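Local coordinates for clostripain-related protein (Bacteroides thetaiotaomicron, PDB 6NAG) that is a secreted cysteine protease of the clostripain (C11) family and probably hydrolyses peptide bonds in proteins or peptides met by this gut commensal, at residues Q11-Y16 against Y217-V222; W19-T24 against G147-Q152; I31-S36 against P210-G215; G116-S121 against P285-D290; S202-Y207 against S233-Y238. The protein carries 1 engineered substitution. All coordinates share one frame; numbering follows the deposited sequence.

Contact 1. Residues Q11-Y16 against Y217-V222; sequences QTVFMY and YLIGKV
Gln-11 grips the chain that leaves helix 211-218 with both ends of its carboxamide. Its OE1 accepts from Gly-220 N at 2.9 Å, with an N-H...O angle of 151° and the donor tilted 25° from the carbonyl plane. From the other branch, Gln-11 NE2 gives a weak bond of 3.3 Å to Leu-218 O. One flat group thus spans a backbone donor and a backbone acceptor two residues apart, which should fix the rotation of the amide. It gets there because CG stands anti to the backbone N (chi1 -174°) and the chain runs on extended from the strand.

The close part of the contact surrounds this amide. Gln-11 OE1 lies 3.7 Å from Ile-219 CA, and Val-222 CG2 comes to 4.1 Å from Gln-11 NE2, the two side chains crossing at about a right angle. Val-13 adds one methyl: its CG2 reaches 3.6 Å from Leu-218 O and only loosely meets Ile-219 CG1, at 4.4 Å. The solvent side is at Lys-221, which points away with its long chain exposed, before the segment comes back in at the buried Val-222. Leu-218 O also accepts from Tyr-173 OH, so this carbonyl has a second donor besides the weak one from Gln-11.

Strand 11-17 runs between parallel neighbours 46-53 and 105-111 in the large mixed sheet. Gln-11 and Val-13 face the turn after helix 211-218, while Thr-12 and Phe-14 pack against helix 87-100 on the opposite face.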
# COMPACT_ATOMS: atom_id res chain seq x y z
N GLN A 11 -4.32 19.24 4.13
CA GLN A 11 -2.95 18.75 4.24
C GLN A 11 -2.58 18.31 5.65
O GLN A 11 -2.99 18.92 6.64
CB GLN A 11 -1.97 19.84 3.78
CG GLN A 11 -0.52 19.37 3.71
CD GLN A 11 0.47 20.52 3.76
OE1 GLN A 11 0.17 21.59 4.29
NE2 GLN A 11 1.66 20.30 3.22
N THR A 12 -1.79 17.24 5.73
CA THR A 12 -1.19 16.83 6.99
C THR A 12 0.33 16.87 6.87
O THR A 12 0.91 16.22 6.00
CB THR A 12 -1.63 15.41 7.40
OG1 THR A 12 -3.02 15.41 7.73
CG2 THR A 12 -0.83 14.93 8.61
N VAL A 13 0.97 17.65 7.73
CA VAL A 13 2.42 17.67 7.80
C VAL A 13 2.88 16.78 8.94
O VAL A 13 2.71 17.11 10.11
CB VAL A 13 2.97 19.10 8.00
CG1 VAL A 13 4.48 19.07 8.12
CG2 VAL A 13 2.54 20.00 6.86
N PHE A 14 3.45 15.63 8.59
CA PHE A 14 3.86 14.65 9.58
C PHE A 14 5.34 14.75 9.91
O PHE A 14 6.19 14.35 9.11
CB PHE A 14 3.51 13.23 9.10
CG PHE A 14 3.97 12.15 10.02
CD1 PHE A 14 3.67 12.19 11.37
CD2 PHE A 14 4.70 11.07 9.54
CE1 PHE A 14 4.09 11.19 12.22
CE2 PHE A 14 5.13 10.07 10.39
CZ PHE A 14 4.82 10.12 11.73
N MET A 15 5.65 15.28 11.09
CA MET A 15 7.03 15.32 11.57
C MET A 15 7.37 14.00 12.26
O MET A 15 6.81 13.67 13.30
CB MET A 15 7.25 16.49 12.52
CG MET A 15 8.67 16.58 13.05
SD MET A 15 9.02 18.14 13.88
CE MET A 15 9.43 19.18 12.48
N TYR A 16 8.29 13.26 11.66
CA TYR A 16 8.64 11.92 12.12
C TYR A 16 10.01 11.92 12.78
O TYR A 16 11.03 12.12 12.12
CB TYR A 16 8.60 10.95 10.93
CG TYR A 16 9.02 9.53 11.25
CD1 TYR A 16 8.31 8.76 12.16
CD2 TYR A 16 10.11 8.96 10.60
CE1 TYR A 16 8.68 7.46 12.43
CE2 TYR A 16 10.49 7.66 10.87
CZ TYR A 16 9.78 6.92 11.79
OH TYR A 16 10.16 5.62 12.05
N TYR A 217 6.47 27.65 5.15
CA TYR A 217 6.73 27.20 3.79
C TYR A 217 6.37 25.73 3.63
O TYR A 217 6.13 25.25 2.53
CB TYR A 217 8.19 27.43 3.41
CG TYR A 217 8.61 28.88 3.43
CD1 TYR A 217 7.75 29.88 3.02
CD2 TYR A 217 9.88 29.25 3.86
CE1 TYR A 217 8.13 31.21 3.03
CE2 TYR A 217 10.28 30.57 3.87
CZ TYR A 217 9.40 31.55 3.46
OH TYR A 217 9.79 32.87 3.48
N LEU A 218 6.33 25.02 4.76
CA LEU A 218 6.00 23.60 4.77
C LEU A 218 4.49 23.39 4.79
O LEU A 218 4.00 22.31 4.48
CB LEU A 218 6.62 22.92 5.99
CG LEU A 218 8.14 23.01 6.15
CD1 LEU A 218 8.55 22.56 7.54
CD2 LEU A 218 8.84 22.17 5.09
N ILE A 219 3.76 24.45 5.14
CA ILE A 219 2.33 24.37 5.38
C ILE A 219 1.52 25.05 4.28
O ILE A 219 1.89 26.13 3.80
CB ILE A 219 1.97 24.99 6.75
CG1 ILE A 219 2.76 24.30 7.86
CG2 ILE A 219 0.48 24.91 7.02
CD1 ILE A 219 2.62 24.96 9.21
N GLY A 220 0.42 24.43 3.87
CA GLY A 220 -0.44 24.97 2.84
C GLY A 220 0.15 24.76 1.46
O GLY A 220 0.53 23.64 1.11
N LYS A 221 0.23 25.82 0.67
CA LYS A 221 0.93 25.76 -0.60
C LYS A 221 2.43 25.71 -0.33
O LYS A 221 3.01 26.69 0.14
CB LYS A 221 0.58 26.95 -1.50
CG LYS A 221 1.08 26.80 -2.92
CD LYS A 221 0.86 28.06 -3.74
CE LYS A 221 1.33 27.87 -5.17
NZ LYS A 221 2.74 27.39 -5.23
N VAL A 222 3.04 24.57 -0.61
CA VAL A 222 4.44 24.36 -0.27
C VAL A 222 5.38 25.26 -1.07
O VAL A 222 5.40 25.23 -2.30
CB VAL A 222 4.86 22.89 -0.50
CG1 VAL A 222 6.29 22.67 -0.04
CG2 VAL A 222 3.91 21.96 0.23

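Contact 2. Residues W19-T24 against G147-Q152; sequences WSDNLT and GGLNAQ
Asp-21 OD2 is gripped by two successive backbone amides of the opposing loop. Leu-149 N donates at 2.7 Å, meeting the oxygen on its anti side, 17° out of the carboxylate plane. Asn-150 N comes to the same Asp-21 OD2 at 3.1 Å, nearly in line with the C-O bond. The other oxygen, Asp-21 OD1, takes a weak bond from Trp-19 NE1, bent to 129°. With three N-H groups directed at it, the carboxylate is likely to stay ionised and to be held against rotation. The amide of Asn-150 stands close by, its plane turned 80° from that of the carboxylate.

Backbone shape presents the acid. Asp-21 occupies the middle of a classic gamma turn, its positive phi matched by the bond from Asn-22 N to Ser-20 O, in the loop that leads from strand 11-17 to helix 24-38. Beside the turn the two chains pass close, Ser-20 CA lying 3.7 Å from Gly-148 CA, where the second residue carries no side chain. A beta carbon on Gly-148 would run into Asp-21 OD2. An alanine in place of Asp-21 would probably leave the amides of Leu-149 and Asn-150 and the indole N-H of Trp-19 without their carboxylate acceptor.

Farther out, Leu-149 CD1 lies against the Asn-22 side chain, 3.7 Å from its CG, the two crossing at about a right angle. Tyr-153 meets the Trp-19 ring edge-to-face.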
# COMPACT_ATOMS: atom_id res chain seq x y z
N TRP A 19 14.07 7.30 17.17
CA TRP A 19 15.19 7.39 18.11
C TRP A 19 16.50 7.69 17.39
O TRP A 19 16.81 7.09 16.36
CB TRP A 19 15.31 6.10 18.92
CG TRP A 19 16.40 6.15 19.95
CD1 TRP A 19 17.53 5.39 19.99
CD2 TRP A 19 16.46 7.02 21.09
NE1 TRP A 19 18.29 5.72 21.09
CE2 TRP A 19 17.65 6.72 21.78
CE3 TRP A 19 15.62 8.01 21.60
CZ2 TRP A 19 18.03 7.38 22.94
CZ3 TRP A 19 16.00 8.67 22.76
CH2 TRP A 19 17.19 8.35 23.42
N SER A 20 17.27 8.62 17.94
CA SER A 20 18.49 9.10 17.31
C SER A 20 19.69 9.05 18.25
O SER A 20 20.74 9.61 17.94
CB SER A 20 18.29 10.53 16.81
OG SER A 20 18.02 11.40 17.90
N ASP A 21 19.50 8.41 19.39
CA ASP A 21 20.54 8.27 20.42
C ASP A 21 20.94 9.59 21.08
O ASP A 21 20.92 9.70 22.31
CB ASP A 21 21.78 7.58 19.85
CG ASP A 21 21.55 6.10 19.59
OD1 ASP A 21 20.94 5.43 20.44
OD2 ASP A 21 21.99 5.61 18.52
N ASN A 22 21.29 10.60 20.29
CA ASN A 22 21.81 11.84 20.87
C ASN A 22 21.32 13.14 20.22
O ASN A 22 21.98 14.17 20.33
CB ASN A 22 23.34 11.82 20.83
CG ASN A 22 23.90 11.88 19.42
OD1 ASN A 22 23.21 11.54 18.46
ND2 ASN A 22 25.15 12.30 19.30
N LEU A 23 20.17 13.09 19.55
CA LEU A 23 19.61 14.30 18.95
C LEU A 23 18.27 14.66 19.59
O LEU A 23 17.54 15.50 19.07
CB LEU A 23 19.43 14.12 17.44
CG LEU A 23 20.68 13.87 16.61
CD1 LEU A 23 20.27 13.46 15.20
CD2 LEU A 23 21.57 15.10 16.58
N THR A 24 17.97 14.02 20.71
CA THR A 24 16.69 14.20 21.39
C THR A 24 16.49 15.65 21.84
O THR A 24 15.40 16.20 21.72
CB THR A 24 16.57 13.27 22.60
OG1 THR A 24 16.96 11.94 22.22
CG2 THR A 24 15.14 13.25 23.12
N GLY A 147 18.51 7.21 11.05
CA GLY A 147 18.06 6.81 12.37
C GLY A 147 19.07 7.15 13.44
O GLY A 147 19.62 8.25 13.47
N GLY A 148 19.31 6.20 14.34
CA GLY A 148 20.25 6.41 15.43
C GLY A 148 21.69 6.17 15.02
O GLY A 148 21.97 5.95 13.84
N LEU A 149 22.59 6.23 15.99
CA LEU A 149 24.00 5.98 15.72
C LEU A 149 24.32 4.50 15.84
O LEU A 149 25.39 4.05 15.44
CB LEU A 149 24.88 6.80 16.68
CG LEU A 149 24.72 8.31 16.60
CD1 LEU A 149 25.44 8.98 17.76
CD2 LEU A 149 25.24 8.83 15.27
N ASN A 150 23.38 3.75 16.41
CA ASN A 150 23.49 2.30 16.47
C ASN A 150 22.75 1.63 15.33
O ASN A 150 21.65 2.04 14.97
CB ASN A 150 22.97 1.76 17.80
CG ASN A 150 23.81 2.20 18.98
OD1 ASN A 150 24.99 1.87 19.06
ND2 ASN A 150 23.20 2.92 19.91
N ALA A 151 23.35 0.58 14.77
CA ALA A 151 22.74 -0.17 13.68
C ALA A 151 21.39 -0.75 14.09
O ALA A 151 20.53 -1.00 13.25
CB ALA A 151 23.67 -1.27 13.21
N GLN A 152 21.22 -0.96 15.39
CA GLN A 152 19.97 -1.44 15.95
C GLN A 152 18.84 -0.43 15.74
O GLN A 152 17.67 -0.79 15.62
CB GLN A 152 20.14 -1.75 17.44
CG GLN A 152 18.89 -2.24 18.14
CD GLN A 152 19.09 -2.39 19.64
OE1 GLN A 152 20.15 -2.07 20.17
NE2 GLN A 152 18.06 -2.87 20.33

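Contact 3. Residues I31-S36 against P210-G215; sequences ISDLES and PYAEIG
Asp-33 CB packs against Ala-212 CB at 3.8 Å. The small methyl also touches Ser-36, whose OG is 3.6 Å from Ala-212 CB. A CA-H...O contact of 3.5 Å from Ala-212 CA to Asp-33 O lies alongside. Such close backbones agree with the axes, which approach to 7.5 Å and cross at -43°.

The second pair is turned differently. Tyr-211 CB stands against Leu-34 CB at 4.1 Å, but the phenol then leads away from helix 31-36, its OH bonding to Asp-177 OD2. CG of Leu-34 is anti to the backbone N (chi1 -177°), and its CD1 branch bends round to lie 4.3 Å from Gly-215 CA, where the glycine has no side chain.

Polar groups at the outer margin are joined through water. One water donates to Ser-36 OG and to Ala-212 O, at 2.9 Å from the latter; another accepts from Ala-212 N and gives a weak bond to Asp-33 OD2. The carboxylate of Asp-33 is engaged chiefly by Gln-29 NE2, one turn earlier.

Beneath, Leu-34 and Tyr-211 both rest on Met-15 of strand 11-17, and Leu-34 also touches Ile-48 of strand 46-53: helices 24-38 and 211-218 lie side by side on the same face of the sheet.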
# COMPACT_ATOMS: atom_id res chain seq x y z
N ILE A 31 10.60 21.09 17.72
CA ILE A 31 9.17 21.13 18.03
C ILE A 31 8.79 22.51 18.57
O ILE A 31 7.75 23.06 18.22
CB ILE A 31 8.78 20.04 19.05
CG1 ILE A 31 9.05 18.65 18.46
CG2 ILE A 31 7.32 20.17 19.44
CD1 ILE A 31 8.77 17.52 19.42
N SER A 32 9.65 23.06 19.42
CA SER A 32 9.43 24.37 20.00
C SER A 32 9.43 25.46 18.93
O SER A 32 8.63 26.40 18.98
CB SER A 32 10.48 24.68 21.07
OG SER A 32 10.29 25.96 21.63
N ASP A 33 10.34 25.34 17.97
CA ASP A 33 10.43 26.31 16.88
C ASP A 33 9.22 26.22 15.96
O ASP A 33 8.68 27.24 15.53
CB ASP A 33 11.71 26.10 16.07
CG ASP A 33 12.95 26.59 16.80
OD1 ASP A 33 12.80 27.37 17.76
OD2 ASP A 33 14.06 26.20 16.40
N LEU A 34 8.80 25.00 15.65
CA LEU A 34 7.65 24.77 14.78
C LEU A 34 6.36 25.23 15.46
O LEU A 34 5.42 25.66 14.80
CB LEU A 34 7.55 23.30 14.40
CG LEU A 34 6.43 22.91 13.43
CD1 LEU A 34 6.61 23.61 12.09
CD2 LEU A 34 6.37 21.41 13.25
N GLU A 35 6.33 25.13 16.79
CA GLU A 35 5.16 25.51 17.56
C GLU A 35 4.98 27.03 17.58
O GLU A 35 3.87 27.53 17.72
CB GLU A 35 5.26 24.97 18.98
CG GLU A 35 3.98 25.07 19.79
CD GLU A 35 4.07 24.34 21.12
OE1 GLU A 35 3.11 24.44 21.92
OE2 GLU A 35 5.09 23.66 21.36
N SER A 36 6.09 27.75 17.42
CA SER A 36 6.04 29.21 17.37
C SER A 36 5.39 29.68 16.08
O SER A 36 4.86 30.79 16.01
CB SER A 36 7.45 29.80 17.50
OG SER A 36 8.23 29.50 16.36
N PRO A 210 15.65 25.31 10.46
CA PRO A 210 15.09 26.45 11.21
C PRO A 210 13.57 26.53 11.04
O PRO A 210 13.09 27.40 10.31
CB PRO A 210 15.79 27.65 10.58
CG PRO A 210 16.06 27.22 9.18
CD PRO A 210 16.35 25.75 9.24
N TYR A 211 12.84 25.65 11.71
CA TYR A 211 11.40 25.52 11.52
C TYR A 211 10.62 26.77 11.92
O TYR A 211 9.48 26.95 11.51
CB TYR A 211 10.87 24.31 12.29
CG TYR A 211 11.42 23.00 11.79
CD1 TYR A 211 10.95 22.43 10.61
CD2 TYR A 211 12.40 22.32 12.50
CE1 TYR A 211 11.45 21.23 10.15
CE2 TYR A 211 12.91 21.12 12.04
CZ TYR A 211 12.42 20.58 10.87
OH TYR A 211 12.92 19.38 10.41
N ALA A 212 11.24 27.64 12.71
CA ALA A 212 10.60 28.89 13.11
C ALA A 212 10.65 29.91 11.97
O ALA A 212 9.98 30.94 12.02
CB ALA A 212 11.26 29.45 14.35
N GLU A 213 11.43 29.61 10.94
CA GLU A 213 11.61 30.53 9.83
C GLU A 213 11.14 29.93 8.50
O GLU A 213 10.83 30.67 7.57
CB GLU A 213 13.08 30.94 9.73
CG GLU A 213 13.59 31.71 10.94
CD GLU A 213 15.08 31.99 10.88
OE1 GLU A 213 15.65 31.91 9.78
OE2 GLU A 213 15.67 32.28 11.94
N ILE A 214 11.09 28.61 8.42
CA ILE A 214 10.69 27.94 7.19
C ILE A 214 9.45 27.07 7.39
O ILE A 214 9.00 26.39 6.46
CB ILE A 214 11.82 27.06 6.63
CG1 ILE A 214 12.15 25.92 7.60
CG2 ILE A 214 13.05 27.90 6.34
CD1 ILE A 214 11.98 24.54 7.00
N GLY A 215 8.89 27.09 8.60
CA GLY A 215 7.74 26.27 8.93
C GLY A 215 6.51 26.57 8.11
O GLY A 215 5.77 25.67 7.73
O HOH W 1 14.14 27.97 13.94
O HOH W 2 8.00 31.57 13.98

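Contact 4. Residues G116-S121 against P285-D290; sequences GWIPVS and PVIFFD
Phe-288 pushes one corner of its ring into the dent left by Gly-116. CE1 of the phenyl comes to 4.1 Å from Gly-116 CA, and a beta carbon on Gly-116 would clash with that ring atom, consistent with the absent side chain making room for the ring. The same corner touches the pyrrole side of the indole, approaching obliquely, with Trp-117 CD1 at 4.2 Å from Phe-288 CE1. With CG anti to its carbonyl carbon (chi1 -53°), Phe-288 reaches across the gap between backbones whose nearest CA atoms are 8.6 Å apart. The loop running into helix 120-125 here meets the loop leading into strand 289-290, just before helix 291-298.

The second bump comes from Ile-118. Its CD1 meets Ile-287 CG2 at 4.1 Å, the two side chains crossing at about a right angle. Each of these methyls is also set against the aromatic ring next to it in sequence: Ile-287 CG2 rides 3.7 Å above the centre of the Phe-288 ring, and Ile-118 CD1 lies over the rim of one face of Trp-117. The four side chains thus pack as a cluster, Ile-118 CG1 also lying 4.4 Å from Phe-288 CZ. Tyr-180 stacks on the Phe-288 ring.

The contact is buried and almost wholly apolar, without a polar bond between the two segments, so fit and the exclusion of water carry it. Direction is supplied from outside: Ser-344 OG bonds both Trp-117 NE1 and Ile-287 O, and Asp-281 OD2 takes the amides of Ile-287 and Phe-288, which should fix how the apolar surfaces are presented.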
# COMPACT_ATOMS: atom_id res chain seq x y z
N GLY A 116 22.64 8.66 3.95
CA GLY A 116 22.27 8.45 2.56
C GLY A 116 21.70 7.08 2.24
O GLY A 116 20.86 6.55 2.97
N TRP A 117 22.16 6.51 1.13
CA TRP A 117 21.64 5.25 0.62
C TRP A 117 22.29 4.05 1.28
O TRP A 117 21.85 2.91 1.09
CB TRP A 117 21.86 5.17 -0.89
CG TRP A 117 23.30 5.22 -1.27
CD1 TRP A 117 24.03 6.33 -1.56
CD2 TRP A 117 24.20 4.11 -1.39
NE1 TRP A 117 25.33 5.99 -1.86
CE2 TRP A 117 25.46 4.62 -1.76
CE3 TRP A 117 24.06 2.73 -1.22
CZ2 TRP A 117 26.57 3.81 -1.96
CZ3 TRP A 117 25.17 1.92 -1.42
CH2 TRP A 117 26.41 2.47 -1.79
N ILE A 118 23.35 4.30 2.05
CA ILE A 118 24.14 3.24 2.68
C ILE A 118 23.26 2.27 3.47
O ILE A 118 22.48 2.69 4.32
CB ILE A 118 25.21 3.82 3.62
CG1 ILE A 118 26.14 4.76 2.85
CG2 ILE A 118 26.01 2.71 4.28
CD1 ILE A 118 26.85 4.11 1.68
N PRO A 119 23.37 0.97 3.16
CA PRO A 119 22.60 -0.06 3.86
C PRO A 119 23.02 -0.22 5.31
O PRO A 119 24.18 0.00 5.64
CB PRO A 119 22.90 -1.33 3.06
CG PRO A 119 24.21 -1.06 2.41
CD PRO A 119 24.22 0.40 2.10
N VAL A 120 22.07 -0.58 6.17
CA VAL A 120 22.34 -0.78 7.59
C VAL A 120 23.33 -1.92 7.79
O VAL A 120 24.18 -1.87 8.69
CB VAL A 120 21.04 -1.07 8.37
CG1 VAL A 120 21.34 -1.28 9.85
CG2 VAL A 120 20.04 0.05 8.19
N SER A 121 23.24 -2.94 6.94
CA SER A 121 24.11 -4.10 7.02
C SER A 121 25.59 -3.72 6.89
O SER A 121 26.45 -4.32 7.54
CB SER A 121 23.74 -5.12 5.93
OG SER A 121 23.98 -4.59 4.64
N PRO A 285 38.15 7.13 2.10
CA PRO A 285 37.73 7.65 0.79
C PRO A 285 36.36 8.32 0.81
O PRO A 285 35.53 8.01 1.67
CB PRO A 285 37.71 6.40 -0.10
CG PRO A 285 38.53 5.39 0.61
CD PRO A 285 38.32 5.67 2.06
N VAL A 286 36.13 9.22 -0.13
CA VAL A 286 34.87 9.95 -0.22
C VAL A 286 33.72 9.01 -0.56
O VAL A 286 33.85 8.14 -1.42
CB VAL A 286 34.94 11.07 -1.27
CG1 VAL A 286 33.65 11.88 -1.30
CG2 VAL A 286 36.13 11.98 -0.99
N ILE A 287 32.59 9.18 0.12
CA ILE A 287 31.40 8.40 -0.17
C ILE A 287 30.44 9.18 -1.07
O ILE A 287 29.91 8.64 -2.04
CB ILE A 287 30.66 7.99 1.12
CG1 ILE A 287 31.60 7.21 2.05
CG2 ILE A 287 29.43 7.16 0.80
CD1 ILE A 287 30.97 6.81 3.36
N PHE A 288 30.23 10.45 -0.74
CA PHE A 288 29.27 11.27 -1.46
C PHE A 288 29.94 12.36 -2.29
O PHE A 288 30.39 13.37 -1.76
CB PHE A 288 28.28 11.91 -0.47
CG PHE A 288 27.61 10.91 0.44
CD1 PHE A 288 26.55 10.14 -0.01
CD2 PHE A 288 28.05 10.75 1.74
CE1 PHE A 288 25.94 9.23 0.83
CE2 PHE A 288 27.44 9.84 2.58
CZ PHE A 288 26.38 9.08 2.13
N PHE A 289 30.01 12.13 -3.60
CA PHE A 289 30.59 13.10 -4.53
C PHE A 289 29.50 13.99 -5.11
O PHE A 289 28.34 13.59 -5.18
CB PHE A 289 31.32 12.39 -5.67
CG PHE A 289 32.40 11.45 -5.22
CD1 PHE A 289 32.09 10.15 -4.86
CD2 PHE A 289 33.72 11.86 -5.19
CE1 PHE A 289 33.08 9.28 -4.45
CE2 PHE A 289 34.72 10.99 -4.79
CZ PHE A 289 34.40 9.70 -4.42
N ASP A 290 29.87 15.19 -5.53
CA ASP A 290 28.94 16.05 -6.25
C ASP A 290 28.61 15.42 -7.60
O ASP A 290 29.50 15.11 -8.39
CB ASP A 290 29.53 17.45 -6.45
CG ASP A 290 28.60 18.37 -7.20
OD1 ASP A 290 27.63 18.87 -6.58
OD2 ASP A 290 28.83 18.61 -8.40

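Contact 5. Residues S202-Y207 against S233-Y238; sequences SEVMAY and SFYSTY
This is a mainly aromatic packing contact near the surface, where the loop after strand 194-199 lies against residues 234-238, at the C-terminal part of the helix that begins at 224 and the chain that follows. Tyr-235 is central. Met-205 CG approaches its ring obliquely, 3.5 Å from Tyr-235 CE1, and the methionine chain then bends at chi2 and chi3 so that its end leads away. Val-204 crosses the tyrosine at about a right angle, with CG1 at 4.0 Å from Tyr-235 OH. The hydroxyl also touches Tyr-207 CB, at 3.7 Å, and bonds to Gly-208 O.

Loop and helix both belong to the connection between strand 194-199 and its antiparallel neighbour 244-249, so the contact folds that connection back on itself. Replacing Tyr-235 by an alanine would probably open a gap beneath Met-205 and Tyr-207 and leave Gly-208 O without its phenol donor.

Tyr-207 has CG anti to its backbone N (chi1 -166°) and crosses Phe-234 at about a right angle, which brings one face of its ring to Phe-234 CZ, 3.7 Å from Tyr-207 CE2. The planes are 30° apart and slid past each other, with centroids separated by 5.3 Å, so overlap is slight. Tyr-238 packs at the base of Tyr-207: its OH stands 3.6 Å from Tyr-207 CB, and a water joins that hydroxyl to Tyr-207 N, accepting from the amide.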
# COMPACT_ATOMS: atom_id res chain seq x y z
N SER A 202 25.52 17.42 2.31
CA SER A 202 26.56 17.27 3.31
C SER A 202 25.98 17.14 4.71
O SER A 202 24.86 16.66 4.89
CB SER A 202 27.52 18.45 3.26
OG SER A 202 28.06 18.61 1.96
N GLU A 203 26.74 17.57 5.70
CA GLU A 203 26.31 17.46 7.09
C GLU A 203 25.54 18.69 7.55
O GLU A 203 25.95 19.83 7.33
CB GLU A 203 27.52 17.23 8.00
CG GLU A 203 28.12 15.84 7.87
CD GLU A 203 29.27 15.59 8.82
OE1 GLU A 203 29.31 16.22 9.90
OE2 GLU A 203 30.14 14.75 8.49
N VAL A 204 24.40 18.44 8.19
CA VAL A 204 23.60 19.49 8.79
C VAL A 204 23.96 19.63 10.26
O VAL A 204 24.13 18.63 10.95
CB VAL A 204 22.09 19.20 8.67
CG1 VAL A 204 21.27 20.37 9.19
CG2 VAL A 204 21.73 18.90 7.23
N MET A 205 24.10 20.87 10.73
CA MET A 205 24.38 21.11 12.14
C MET A 205 23.30 20.49 13.01
O MET A 205 22.16 20.31 12.56
CB MET A 205 24.50 22.61 12.42
CG MET A 205 25.50 23.34 11.52
SD MET A 205 27.12 22.56 11.48
CE MET A 205 27.57 22.61 13.21
N ALA A 206 23.65 20.17 14.25
CA ALA A 206 22.75 19.45 15.15
C ALA A 206 21.41 20.15 15.33
O ALA A 206 20.39 19.51 15.59
CB ALA A 206 23.42 19.25 16.50
N TYR A 207 21.41 21.48 15.19
CA TYR A 207 20.19 22.27 15.33
C TYR A 207 19.12 21.82 14.33
O TYR A 207 17.94 21.74 14.66
CB TYR A 207 20.49 23.75 15.14
CG TYR A 207 19.38 24.67 15.59
CD1 TYR A 207 19.34 25.15 16.89
CD2 TYR A 207 18.36 25.04 14.72
CE1 TYR A 207 18.32 25.99 17.31
CE2 TYR A 207 17.34 25.88 15.13
CZ TYR A 207 17.33 26.35 16.43
OH TYR A 207 16.31 27.18 16.85
N SER A 233 19.62 31.38 4.67
CA SER A 233 19.61 32.59 5.48
C SER A 233 19.99 32.31 6.93
O SER A 233 20.72 33.07 7.55
CB SER A 233 18.23 33.25 5.42
OG SER A 233 18.15 34.34 6.32
N PHE A 234 19.48 31.20 7.46
CA PHE A 234 19.75 30.82 8.84
C PHE A 234 21.19 30.37 9.04
O PHE A 234 21.87 30.84 9.96
CB PHE A 234 18.79 29.70 9.27
CG PHE A 234 19.02 29.21 10.67
CD1 PHE A 234 18.50 29.91 11.75
CD2 PHE A 234 19.74 28.06 10.91
CE1 PHE A 234 18.71 29.47 13.04
CE2 PHE A 234 19.95 27.61 12.20
CZ PHE A 234 19.43 28.32 13.27
N TYR A 235 21.67 29.48 8.18
CA TYR A 235 22.99 28.89 8.35
C TYR A 235 24.11 29.70 7.70
O TYR A 235 25.26 29.28 7.72
CB TYR A 235 23.01 27.46 7.81
CG TYR A 235 22.46 26.45 8.79
CD1 TYR A 235 23.12 26.18 9.98
CD2 TYR A 235 21.28 25.77 8.52
CE1 TYR A 235 22.62 25.26 10.88
CE2 TYR A 235 20.77 24.84 9.41
CZ TYR A 235 21.45 24.59 10.59
OH TYR A 235 20.95 23.68 11.49
N SER A 236 23.78 30.86 7.14
CA SER A 236 24.81 31.73 6.60
C SER A 236 25.41 32.59 7.71
O SER A 236 26.51 33.12 7.58
CB SER A 236 24.25 32.62 5.49
OG SER A 236 23.20 33.45 5.97
N THR A 237 24.66 32.72 8.81
CA THR A 237 25.10 33.52 9.94
C THR A 237 25.08 32.72 11.24
O THR A 237 25.13 33.28 12.33
CB THR A 237 24.22 34.77 10.12
OG1 THR A 237 22.85 34.37 10.28
CG2 THR A 237 24.33 35.68 8.90
N TYR A 238 25.01 31.40 11.11
CA TYR A 238 25.02 30.51 12.27
C TYR A 238 26.42 30.46 12.87
O TYR A 238 27.39 30.86 12.22
CB TYR A 238 24.55 29.11 11.87
CG TYR A 238 24.24 28.19 13.03
CD1 TYR A 238 23.11 28.39 13.81
CD2 TYR A 238 25.07 27.12 13.34
CE1 TYR A 238 22.82 27.56 14.87
CE2 TYR A 238 24.78 26.28 14.40
CZ TYR A 238 23.66 26.51 15.16
OH TYR A 238 23.37 25.67 16.22
O HOH W 3 23.71 23.00 16.32

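In the fold
Contacts 1 and 3 form one continuous packing on a single sheet face, their centres 12 Å apart: both use helix 211-218, and Met-15 CE lies 3.7 Å from Tyr-211 CZ. Contact 3 continues into contact 5 through Asp-33 OD2 and Tyr-207 OH, 2.5 Å apart, a probable but weak hydrogen bond, and through Pro-210 on Phe-234. Contact 2 touches contact 4 where Ala-151 O meets Val-120 CG1 at 3.5 Å. Contacts 3 and 4 lie on opposite sides of the chain's centre, about 30 Å apart between centres. Three prolines are bound at separate sites; one lies about 9 Å from the Gln-11 side chain, and those of Trp-19 and Leu-34 are each about 11 Å from a proline.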